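Molybdopterin converting factor, subunit 1 (Pyrococcus furiosus, PDB 1VJK) probably serves as the small, ubiquitin-like MoaD-type subunit of the molybdopterin converting factor, in the pathway that makes the molybdenum cofactor. Local coordinates at residues 21-26 with 50-55; 36-41 with 78-83. One frame throughout, in Å; residues are numbered along the deposited sequence.

Contact 1: residues 21-26 with 50-55; sequences RQLAGV and HEKFKE
In this beta-grasp, ubiquitin-like chain, the C-terminal end of the short helix 19-24 meets the single 3-10 turn 51-53 that follows the long helix 39-49. L23 reaches across between K52 and F53. Its CB sits 3.7 Å from F53 CE2, CD1 lies over one face of the phenyl ring, and CD2 rests 4.0 Å from K52 CD, where the two side chains cross obliquely. A24 slips in deeper: its CB also touches F53 CE2, and its CA stands almost squarely over the imidazole of H50, a CH-pi contact 4.0 Å from the centroid and 9° off the normal. The ring is tied down beyond the two segments, since H50 NE2 is hydrogen-bonded to E29. The polar link between the segments is a water that donates to L23 O at 3.3 Å and accepts from K52 N at 3.0 Å, joining a carbonyl at the helix end to the backbone of the 3-10 turn. I46 and F58 pack on F53 from elsewhere, so its ring joins helix 19-24 to helix 39-49. Both segments lie where helices give out, and the contact is a joint between helix ends beside the sheet of the beta-grasp fold.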
ATOM      1  N   ARG A  21     -11.314  -0.994  -1.636  1.00  9.30           N
ATOM      2  CA  ARG A  21     -11.663  -1.133  -3.053  1.00  9.47           C
ATOM      3  C   ARG A  21     -12.544   0.023  -3.496  1.00 11.38           C
ATOM      4  O   ARG A  21     -12.425   0.476  -4.644  1.00 11.20           O
ATOM      5  CB  ARG A  21     -12.394  -2.459  -3.299  1.00 12.20           C
ATOM      6  CG  ARG A  21     -11.498  -3.647  -3.098  1.00 12.80           C
ATOM      7  CD  ARG A  21     -12.205  -4.982  -3.202  1.00 13.95           C
ATOM      8  NE  ARG A  21     -11.245  -6.053  -3.477  1.00 15.55           N
ATOM      9  CZ  ARG A  21     -11.571  -7.288  -3.847  1.00 18.90           C
ATOM     10  NH1 ARG A  21     -12.848  -7.634  -4.003  1.00 18.58           N
ATOM     11  NH2 ARG A  21     -10.609  -8.175  -4.083  1.00 21.76           N
ATOM     12  N   GLN A  22     -13.458   0.485  -2.631  1.00  9.70           N
ATOM     13  CA  GLN A  22     -14.261   1.642  -2.972  1.00 10.10           C
ATOM     14  C   GLN A  22     -13.498   2.916  -2.910  1.00 11.11           C
ATOM     15  O   GLN A  22     -13.713   3.777  -3.749  1.00 13.28           O
ATOM     16  CB  GLN A  22     -15.510   1.781  -2.101  1.00 10.48           C
ATOM     17  CG  GLN A  22     -16.654   0.873  -2.486  1.00 13.58           C
ATOM     18  CD  GLN A  22     -16.295  -0.575  -2.368  1.00 15.78           C
ATOM     19  OE1 GLN A  22     -16.062  -1.081  -1.255  1.00 17.99           O
ATOM     20  NE2 GLN A  22     -16.223  -1.266  -3.507  1.00 16.88           N
ATOM     21  N   LEU A  23     -12.607   3.065  -1.924  1.00 11.22           N
ATOM     22  CA  LEU A  23     -11.810   4.290  -1.858  1.00 12.02           C
ATOM     23  C   LEU A  23     -10.875   4.432  -3.055  1.00 12.43           C
ATOM     24  O   LEU A  23     -10.672   5.537  -3.556  1.00 15.60           O
ATOM     25  CB  LEU A  23     -10.978   4.324  -0.573  1.00 13.32           C
ATOM     26  CG  LEU A  23     -11.694   4.423   0.766  1.00 15.32           C
ATOM     27  CD1 LEU A  23     -10.665   4.905   1.818  1.00 14.48           C
ATOM     28  CD2 LEU A  23     -12.946   5.311   0.749  1.00 18.56           C
ATOM     29  N   ALA A  24     -10.267   3.321  -3.488  1.00  9.99           N
ATOM     30  CA  ALA A  24      -9.376   3.367  -4.639  1.00  9.15           C
ATOM     31  C   ALA A  24     -10.134   3.415  -5.960  1.00 11.80           C
ATOM     32  O   ALA A  24      -9.579   3.839  -6.983  1.00 15.07           O
ATOM     33  CB  ALA A  24      -8.394   2.165  -4.647  1.00  9.93           C
ATOM     34  N   GLY A  25     -11.378   2.940  -5.953  1.00 10.62           N
ATOM     35  CA  GLY A  25     -12.160   2.836  -7.188  1.00 11.61           C
ATOM     36  C   GLY A  25     -11.828   1.649  -8.081  1.00 11.31           C
ATOM     37  O   GLY A  25     -12.415   1.512  -9.167  1.00 14.49           O
ATOM     38  N   VAL A  26     -10.860   0.832  -7.682  1.00 11.36           N
ATOM     39  CA  VAL A  26     -10.413  -0.379  -8.391  1.00 13.87           C
ATOM     40  C   VAL A  26     -10.041  -1.439  -7.377  1.00 11.86           C
ATOM     41  O   VAL A  26      -9.696  -1.133  -6.215  1.00 13.83           O
ATOM     42  CB  VAL A  26      -9.142  -0.173  -9.256  1.00 15.29           C
ATOM     43  CG1 VAL A  26      -9.489   0.436 -10.516  1.00 12.88           C
ATOM     44  CG2 VAL A  26      -8.061   0.656  -8.515  1.00 11.86           C
ATOM     45  N   HIS A  50      -5.376   8.780  -4.788  1.00  8.04           N
ATOM     46  CA  HIS A  50      -6.710   8.548  -4.247  1.00  7.19           C
ATOM     47  C   HIS A  50      -6.851   9.316  -2.959  1.00  8.23           C
ATOM     48  O   HIS A  50      -6.554   8.788  -1.858  1.00  8.76           O
ATOM     49  CB  HIS A  50      -6.925   7.049  -3.978  1.00 10.02           C
ATOM     50  CG  HIS A  50      -6.585   6.180  -5.142  1.00  9.75           C
ATOM     51  ND1 HIS A  50      -7.214   6.279  -6.374  1.00 12.68           N
ATOM     52  CD2 HIS A  50      -5.653   5.213  -5.271  1.00 10.43           C
ATOM     53  CE1 HIS A  50      -6.687   5.385  -7.198  1.00 14.41           C
ATOM     54  NE2 HIS A  50      -5.751   4.719  -6.549  1.00 11.78           N
ATOM     55  N   GLU A  51      -7.330  10.554  -3.079  1.00  8.97           N
ATOM     56  CA  GLU A  51      -7.306  11.490  -1.953  1.00 10.47           C
ATOM     57  C   GLU A  51      -8.075  11.012  -0.729  1.00 10.69           C
ATOM     58  O   GLU A  51      -7.777  11.454   0.377  1.00 12.35           O
ATOM     59  CB  GLU A  51      -7.789  12.871  -2.378  1.00 13.34           C
ATOM     60  CG  GLU A  51      -9.231  12.934  -2.836  1.00 15.32           C
ATOM     61  CD  GLU A  51      -9.603  14.295  -3.382  1.00 23.32           C
ATOM     62  OE1 GLU A  51      -8.777  15.221  -3.264  1.00 24.07           O
ATOM     63  OE2 GLU A  51     -10.725  14.427  -3.924  1.00 26.16           O
ATOM     64  N   LYS A  52      -9.035  10.108  -0.912  1.00  9.37           N
ATOM     65  CA  LYS A  52      -9.794   9.597   0.252  1.00 11.21           C
ATOM     66  C   LYS A  52      -8.900   8.814   1.214  1.00 11.29           C
ATOM     67  O   LYS A  52      -9.258   8.636   2.388  1.00 11.42           O
ATOM     68  CB  LYS A  52     -10.998   8.766  -0.181  1.00 12.62           C
ATOM     69  CG  LYS A  52     -12.046   9.584  -0.918  1.00 14.76           C
ATOM     70  CD  LYS A  52     -13.317   8.791  -1.150  1.00 23.46           C
ATOM     71  CE  LYS A  52     -13.409   8.269  -2.591  1.00 25.10           C
ATOM     72  NZ  LYS A  52     -14.836   8.012  -3.030  1.00 28.26           N
ATOM     73  N   PHE A  53      -7.720   8.366   0.755  1.00  9.10           N
ATOM     74  CA  PHE A  53      -6.782   7.687   1.648  1.00  8.29           C
ATOM     75  C   PHE A  53      -5.978   8.635   2.537  1.00  9.69           C
ATOM     76  O   PHE A  53      -5.308   8.187   3.477  1.00 10.46           O
ATOM     77  CB  PHE A  53      -5.778   6.826   0.857  1.00  9.55           C
ATOM     78  CG  PHE A  53      -6.325   5.519   0.371  1.00  8.45           C
ATOM     79  CD1 PHE A  53      -6.240   4.383   1.171  1.00  9.16           C
ATOM     80  CD2 PHE A  53      -6.884   5.408  -0.875  1.00 12.36           C
ATOM     81  CE1 PHE A  53      -6.735   3.157   0.714  1.00 10.38           C
ATOM     82  CE2 PHE A  53      -7.374   4.199  -1.343  1.00 13.92           C
ATOM     83  CZ  PHE A  53      -7.295   3.063  -0.539  1.00 11.16           C
ATOM     84  N   LYS A  54      -6.008   9.932   2.246  1.00 12.30           N
ATOM     85  CA  LYS A  54      -5.213  10.877   3.043  1.00 11.50           C
ATOM     86  C   LYS A  54      -5.634  10.847   4.511  1.00 14.66           C
ATOM     87  O   LYS A  54      -4.786  11.009   5.400  1.00 20.06           O
ATOM     88  CB  LYS A  54      -5.328  12.301   2.482  1.00 13.38           C
ATOM     89  CG  LYS A  54      -4.618  12.478   1.152  1.00 17.73           C
ATOM     90  CD  LYS A  54      -4.614  13.926   0.692  1.00 19.16           C
ATOM     91  CE  LYS A  54      -3.353  14.201  -0.137  1.00 25.19           C
ATOM     92  N   GLU A  55      -6.927  10.609   4.741  1.00 13.79           N
ATOM     93  CA  GLU A  55      -7.565  10.654   6.064  1.00 16.53           C
ATOM     94  C   GLU A  55      -7.491   9.288   6.780  1.00 17.88           C
ATOM     95  O   GLU A  55      -7.908   9.159   7.950  1.00 21.20           O
ATOM     96  CB  GLU A  55      -9.034  11.089   5.901  1.00 19.50           C
ATOM     97  CG  GLU A  55      -9.282  12.512   5.356  1.00 28.26           C
ATOM     98  CD  GLU A  55      -8.651  12.823   3.982  1.00 32.08           C
ATOM     99  OE1 GLU A  55      -8.808  12.018   2.991  1.00 25.77           O
ATOM    100  OE2 GLU A  55      -7.999  13.904   3.885  1.00 33.90           O
TER
HETATM  101  O   HOH W   1      -9.893   8.731  -3.433  1.00 25.56           O

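Contact 2: residues 36-41 with 78-83; sequences GARVRD and SWDEEL
R38 runs out extended from a CG beside its backbone N, whereas R40 takes the crowded first torsion (chi1 67°) and bends again at chi3 (65°); these shapes bring both guanidinium groups to the carboxylate of D80. The motif is a salt-bridge network laid over the N-terminus of helix 39-49, in a beta-grasp fold, where the type I turn S78-E81 and the residues after it run alongside. R40 grips D80 side-on, NE to OD1 at 2.8 Å and NH2 to OD2 at 2.8 Å, both bonds nearly straight, the N-H groups coming from above the carboxylate plane, which is tilted 38° to the guanidinium. R38 NH1 reaches the same OD1 at 2.9 Å, with its guanidinium nearly perpendicular to the carboxylate, so OD1 takes two donors; two positive groups so close would probably keep D80 ionised. W79 CB lies over one face of the R40 guanidinium, while the indole NE1 is bonded to G59. An alanine in place of R40 would probably loosen D80, leaving it R38 NH1 as its partner within this network, and remove the guanidinium that W79 CB packs against.

Beside this network the two backbones are hydrogen-bonded: V39 N donates to E81 O nearly along the C=O axis, and R40 N to W79 O on a lone pair. V39, buried, packs CG1 on W79 CD1 and CG2 on L83 CD2. At the N-cap position, R38 N donates to D41 OD2. Farther along, A37 O accepts from L83 N at 2.9 Å, and a water donates to both A37 O and L83 O.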
ATOM      1  N   GLY A  36      14.669   2.864  -5.916  1.00 10.81           N
ATOM      2  CA  GLY A  36      14.921   3.032  -4.491  1.00 10.42           C
ATOM      3  C   GLY A  36      13.660   3.194  -3.662  1.00 11.39           C
ATOM      4  O   GLY A  36      13.726   3.389  -2.437  1.00 10.63           O
ATOM      5  N   ALA A  37      12.503   3.115  -4.305  1.00  9.83           N
ATOM      6  CA  ALA A  37      11.259   3.316  -3.585  1.00  8.36           C
ATOM      7  C   ALA A  37      11.103   2.367  -2.436  1.00  8.18           C
ATOM      8  O   ALA A  37      11.438   1.174  -2.526  1.00  9.72           O
ATOM      9  CB  ALA A  37      10.053   3.168  -4.539  1.00 10.08           C
ATOM     10  N   ARG A  38      10.546   2.914  -1.356  1.00  6.91           N
ATOM     11  CA  ARG A  38      10.264   2.174  -0.142  1.00  6.25           C
ATOM     12  C   ARG A  38       8.758   2.071   0.085  1.00  6.53           C
ATOM     13  O   ARG A  38       7.959   2.805  -0.519  1.00  7.65           O
ATOM     14  CB  ARG A  38      10.882   2.890   1.049  1.00  7.32           C
ATOM     15  CG  ARG A  38      12.382   2.938   1.010  1.00  7.48           C
ATOM     16  CD  ARG A  38      12.945   3.729   2.165  1.00  7.01           C
ATOM     17  NE  ARG A  38      14.375   3.931   1.981  1.00  7.75           N
ATOM     18  CZ  ARG A  38      15.164   4.463   2.898  1.00  5.69           C
ATOM     19  NH1 ARG A  38      14.620   4.849   4.052  1.00  6.79           N
ATOM     20  NH2 ARG A  38      16.458   4.619   2.654  1.00  6.73           N
ATOM     21  N   VAL A  39       8.341   1.197   0.994  1.00  7.59           N
ATOM     22  CA  VAL A  39       6.927   1.095   1.357  1.00  8.27           C
ATOM     23  C   VAL A  39       6.312   2.472   1.679  1.00  7.47           C
ATOM     24  O   VAL A  39       5.204   2.803   1.201  1.00  8.26           O
ATOM     25  CB  VAL A  39       6.732   0.085   2.508  1.00  9.54           C
ATOM     26  CG1 VAL A  39       5.359   0.209   3.177  1.00 11.79           C
ATOM     27  CG2 VAL A  39       6.965  -1.336   1.996  1.00 10.64           C
ATOM     28  N   ARG A  40       7.024   3.305   2.450  1.00  7.56           N
ATOM     29  CA  ARG A  40       6.464   4.617   2.778  1.00  6.87           C
ATOM     30  C   ARG A  40       6.196   5.480   1.518  1.00  7.52           C
ATOM     31  O   ARG A  40       5.241   6.275   1.495  1.00  7.60           O
ATOM     32  CB  ARG A  40       7.355   5.355   3.793  1.00  7.01           C
ATOM     33  CG  ARG A  40       8.723   5.757   3.262  1.00  6.68           C
ATOM     34  CD  ARG A  40       9.468   6.656   4.246  1.00  7.86           C
ATOM     35  NE  ARG A  40       9.820   5.998   5.527  1.00  7.07           N
ATOM     36  CZ  ARG A  40       9.193   6.183   6.679  1.00  7.03           C
ATOM     37  NH1 ARG A  40       8.127   6.985   6.786  1.00  8.83           N
ATOM     38  NH2 ARG A  40       9.663   5.562   7.767  1.00  8.62           N
ATOM     39  N   ASP A  41       7.034   5.326   0.486  1.00  7.45           N
ATOM     40  CA  ASP A  41       6.842   6.101  -0.761  1.00  6.77           C
ATOM     41  C   ASP A  41       5.624   5.607  -1.481  1.00 10.11           C
ATOM     42  O   ASP A  41       4.874   6.412  -2.049  1.00  8.59           O
ATOM     43  CB  ASP A  41       8.063   6.008  -1.671  1.00  7.16           C
ATOM     44  CG  ASP A  41       9.362   6.383  -0.957  1.00  8.07           C
ATOM     45  OD1 ASP A  41       9.421   7.410  -0.266  1.00  8.24           O
ATOM     46  OD2 ASP A  41      10.370   5.662  -1.090  1.00 11.04           O
ATOM     47  N   SER A  78       8.520  -3.246   7.337  1.00 12.64           N
ATOM     48  CA  SER A  78       8.668  -1.891   7.828  1.00 12.94           C
ATOM     49  C   SER A  78       8.348  -0.863   6.730  1.00 11.98           C
ATOM     50  O   SER A  78       8.312  -1.189   5.528  1.00 13.10           O
ATOM     51  CB  SER A  78      10.076  -1.682   8.348  1.00 16.44           C
ATOM     52  OG  SER A  78      10.932  -1.341   7.303  1.00 17.81           O
ATOM     53  N   TRP A  79       8.132   0.382   7.143  1.00  9.66           N
ATOM     54  CA  TRP A  79       7.898   1.436   6.152  1.00  9.21           C
ATOM     55  C   TRP A  79       9.124   1.735   5.314  1.00 10.25           C
ATOM     56  O   TRP A  79       9.015   2.293   4.239  1.00  9.56           O
ATOM     57  CB  TRP A  79       7.411   2.727   6.796  1.00 10.58           C
ATOM     58  CG  TRP A  79       5.942   2.714   7.190  1.00 13.28           C
ATOM     59  CD1 TRP A  79       5.004   1.785   6.828  1.00 15.22           C
ATOM     60  CD2 TRP A  79       5.260   3.671   8.005  1.00 19.47           C
ATOM     61  NE1 TRP A  79       3.778   2.112   7.365  1.00 15.77           N
ATOM     62  CE2 TRP A  79       3.906   3.264   8.093  1.00 18.65           C
ATOM     63  CE3 TRP A  79       5.652   4.839   8.673  1.00 23.51           C
ATOM     64  CZ2 TRP A  79       2.949   3.980   8.826  1.00 22.30           C
ATOM     65  CZ3 TRP A  79       4.690   5.554   9.408  1.00 25.91           C
ATOM     66  CH2 TRP A  79       3.360   5.115   9.474  1.00 24.58           C
ATOM     67  N   ASP A  80      10.304   1.363   5.791  1.00  8.27           N
ATOM     68  CA  ASP A  80      11.514   1.628   5.036  1.00  6.98           C
ATOM     69  C   ASP A  80      11.985   0.454   4.211  1.00  6.30           C
ATOM     70  O   ASP A  80      13.024   0.520   3.560  1.00  9.59           O
ATOM     71  CB  ASP A  80      12.599   2.220   5.929  1.00  7.08           C
ATOM     72  CG  ASP A  80      12.208   3.568   6.407  1.00  9.64           C
ATOM     73  OD1 ASP A  80      12.156   4.483   5.540  1.00  8.90           O
ATOM     74  OD2 ASP A  80      11.858   3.786   7.594  1.00 11.22           O
ATOM     75  N   GLU A  81      11.146  -0.590   4.150  1.00  8.87           N
ATOM     76  CA  GLU A  81      11.438  -1.748   3.313  1.00  9.60           C
ATOM     77  C   GLU A  81      11.501  -1.313   1.855  1.00  8.41           C
ATOM     78  O   GLU A  81      10.583  -0.630   1.368  1.00  9.40           O
ATOM     79  CB  GLU A  81      10.349  -2.803   3.517  1.00 11.65           C
ATOM     80  CG  GLU A  81      10.545  -4.068   2.710  1.00 13.02           C
ATOM     81  CD  GLU A  81      11.535  -5.046   3.321  1.00 19.78           C
ATOM     82  OE1 GLU A  81      12.048  -4.805   4.449  1.00 20.41           O
ATOM     83  OE2 GLU A  81      11.813  -6.068   2.649  1.00 21.62           O
ATOM     84  N   GLU A  82      12.563  -1.708   1.170  1.00 10.63           N
ATOM     85  CA  GLU A  82      12.760  -1.347  -0.219  1.00 10.30           C
ATOM     86  C   GLU A  82      11.905  -2.249  -1.110  1.00 10.07           C
ATOM     87  O   GLU A  82      11.935  -3.476  -0.974  1.00 12.57           O
ATOM     88  CB  GLU A  82      14.268  -1.342  -0.574  1.00 16.39           C
ATOM     89  CG  GLU A  82      14.971  -0.179   0.177  1.00 22.09           C
ATOM     90  CD  GLU A  82      16.473  -0.327   0.429  1.00 26.57           C
ATOM     91  OE1 GLU A  82      17.142  -1.074  -0.319  1.00 28.17           O
ATOM     92  OE2 GLU A  82      16.987   0.347   1.383  1.00 23.77           O
ATOM     93  N   LEU A  83      11.116  -1.627  -1.989  1.00  9.63           N
ATOM     94  CA  LEU A  83      10.301  -2.377  -2.946  1.00 10.02           C
ATOM     95  C   LEU A  83      11.104  -2.847  -4.141  1.00 11.14           C
ATOM     96  O   LEU A  83      12.059  -2.192  -4.556  1.00 10.65           O
ATOM     97  CB  LEU A  83       9.149  -1.500  -3.390  1.00  9.64           C
ATOM     98  CG  LEU A  83       8.174  -1.180  -2.249  1.00 10.20           C
ATOM     99  CD1 LEU A  83       7.254  -0.031  -2.639  1.00 12.41           C
ATOM    100  CD2 LEU A  83       7.352  -2.412  -1.872  1.00 13.76           C
TER
HETATM  101  O   HOH W   2      13.629  -0.049  -3.805  1.00 21.72           O
HETATM  102  O   HOH W   3      18.357   2.759   1.108  1.00 28.99           O

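Overall arrangement
Contacts 1 and 2 lie on opposite sides of the chain's centre, about 20 Å apart between centres and about 11 Å at their nearest atoms, and do not touch. Helix 39-49 relates them: contact 2 (36-41 with 78-83) takes in its first turn, while contact 1 (21-26 with 50-55) uses the residues just past its last. Both are partly buried, each pairing buried apolar residues with polar ones nearer the surface. Their chemistry differs: contact 1 rests on apolar and aromatic packing with one bridging water, whereas contact 2 combines direct backbone bonds with charged pairs outside, and buries more surface, 582 against 327 Å².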